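Local coordinates for putative aminomethyltransferase (Leptospirillum rubarum, PDB 3TTG), which is probably a folate-binding aminomethyltransferase related to the T-protein of the glycine cleavage system, at residues 214-218 with 219-223. Sequence-based numbering, arbitrary orientation.
Sequences VLLDE and SSYLA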
loop_
_atom_site.group_PDB
_atom_site.type_symbol
_atom_site.label_atom_id
_atom_site.label_comp_id
_atom_site.label_asym_id
_atom_site.label_seq_id
_atom_site.Cartn_x
_atom_site.Cartn_y
_atom_site.Cartn_z
ATOM N N VAL A 214 11.946 -6.983 15.563
ATOM C CA VAL A 214 10.961 -6.484 16.518
ATOM C C VAL A 214 9.554 -6.867 16.116
ATOM O O VAL A 214 9.186 -6.810 14.947
ATOM C CB VAL A 214 11.113 -4.926 16.666
ATOM C CG1 VAL A 214 10.899 -4.177 15.357
ATOM C CG2 VAL A 214 10.253 -4.352 17.807
ATOM N N LEU A 215 8.745 -7.182 17.115
ATOM C CA LEU A 215 7.331 -7.433 16.940
ATOM C C LEU A 215 6.641 -6.077 17.028
ATOM O O LEU A 215 6.641 -5.420 18.073
ATOM C CB LEU A 215 6.826 -8.418 17.987
ATOM C CG LEU A 215 5.377 -8.874 17.872
ATOM C CD1 LEU A 215 5.078 -9.513 16.528
ATOM C CD2 LEU A 215 5.028 -9.864 18.986
ATOM N N LEU A 216 6.102 -5.631 15.920
ATOM C CA LEU A 216 5.421 -4.331 15.836
ATOM C C LEU A 216 3.946 -4.472 16.238
ATOM O O LEU A 216 3.293 -5.454 15.897
ATOM C CB LEU A 216 5.518 -3.813 14.405
ATOM C CG LEU A 216 6.932 -3.486 13.844
ATOM C CD1 LEU A 216 6.879 -3.219 12.336
ATOM C CD2 LEU A 216 7.536 -2.277 14.528
ATOM N N ASP A 217 3.432 -3.506 16.950
ATOM C CA ASP A 217 2.009 -3.404 17.228
ATOM C C ASP A 217 1.418 -2.539 16.071
ATOM O O ASP A 217 2.180 -2.012 15.237
ATOM C CB ASP A 217 1.761 -2.845 18.677
ATOM C CG ASP A 217 2.084 -1.390 18.923
ATOM O OD1 ASP A 217 2.583 -0.706 17.971
ATOM O OD2 ASP A 217 1.991 -0.960 20.089
ATOM N N GLU A 218 0.095 -2.368 16.017
ATOM C CA GLU A 218 -0.563 -1.599 14.943
ATOM C C GLU A 218 -0.018 -0.168 14.822
ATOM O O GLU A 218 0.293 0.234 13.705
ATOM C CB GLU A 218 -2.104 -1.600 15.134
ATOM C CG GLU A 218 -2.855 -0.711 14.156
ATOM C CD GLU A 218 -4.371 -0.822 14.231
ATOM O OE1 GLU A 218 -4.881 -1.323 15.263
ATOM O OE2 GLU A 218 -5.050 -0.403 13.261
ATOM N N SER A 219 0.160 0.576 15.941
ATOM C CA SER A 219 0.652 1.972 15.875
ATOM C C SER A 219 2.102 2.065 15.357
ATOM O O SER A 219 2.426 2.996 14.610
ATOM C CB SER A 219 0.503 2.693 17.229
ATOM O OG SER A 219 1.468 2.328 18.201
ATOM N N SER A 220 2.975 1.133 15.749
ATOM C CA SER A 220 4.366 1.136 15.272
ATOM C C SER A 220 4.437 0.660 13.817
ATOM O O SER A 220 5.224 1.189 13.050
ATOM C CB SER A 220 5.268 0.284 16.161
ATOM O OG SER A 220 5.413 0.906 17.428
ATOM N N TYR A 221 3.648 -0.340 13.440
ATOM C CA TYR A 221 3.560 -0.768 12.031
ATOM C C TYR A 221 3.132 0.439 11.118
ATOM O O TYR A 221 3.801 0.756 10.130
ATOM C CB TYR A 221 2.594 -1.940 11.901
ATOM C CG TYR A 221 2.374 -2.354 10.447
ATOM C CD1 TYR A 221 3.410 -2.913 9.691
ATOM C CD2 TYR A 221 1.173 -2.090 9.803
ATOM C CE1 TYR A 221 3.222 -3.270 8.357
ATOM C CE2 TYR A 221 0.971 -2.446 8.475
ATOM C CZ TYR A 221 1.997 -3.037 7.759
ATOM O OH TYR A 221 1.735 -3.425 6.480
ATOM N N LEU A 222 2.082 1.146 11.497
ATOM C CA LEU A 222 1.623 2.332 10.765
ATOM C C LEU A 222 2.674 3.465 10.756
ATOM O O LEU A 222 2.806 4.122 9.728
ATOM C CB LEU A 222 0.277 2.867 11.296
ATOM C CG LEU A 222 -0.902 2.661 10.399
ATOM C CD1 LEU A 222 -0.770 3.551 9.109
ATOM C CD2 LEU A 222 -1.056 1.171 9.966
ATOM N N ALA A 223 3.384 3.716 11.892
ATOM C CA ALA A 223 4.454 4.698 11.952
ATOM C C ALA A 223 5.551 4.322 10.944
ATOM O O ALA A 223 6.016 5.181 10.172
ATOM C CB ALA A 223 5.001 4.782 13.365
#
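Asp217 and Tyr221 are joined through the backbone, Tyr221 N giving a nearly straight hydrogen bond to Asp217 O at 2.9 Å, the first helical i to i+4 bond of helix 218-227. Leu222 N repeats it one residue on with Glu218 O, at 3.0 Å. The motif is a helix N-cap: the chain runs from the short edge strand 214-215, whose neighbour is strand 37-39, through Leu216 and Asp217 into the helix within the folate-binding domain. Asp217 is the cap. With chi1 at 71°, its CG is held close to both backbone neighbours, which folds the carboxylate back over the first turn. There OD1 accepts from Ser220 N at 2.9 Å, approached almost head-on, in line with the CG-OD1 bond. A carboxylate at this end probably also gains from the partial positive charge of the helix N-terminus. The Ser220 hydroxyl is hydrogen-bonded to Asp28 OD1. On the buried side, Leu216 packs against the first turn. Its CG is turned away from the carbonyl carbon (chi1 -64°), and its two methyls part over the helix: CD1 sits against Tyr221 CA at 4.1 Å and lies off the rim of its ring, roughly level with it. That ring stacks with Phe39 of the adjacent strand, and its OH is hydrogen-bonded to Arg139 NH1, tying the helix to the sheet. The other methyl, Leu216 CD2, rests on Ser220 CB at 3.8 Å.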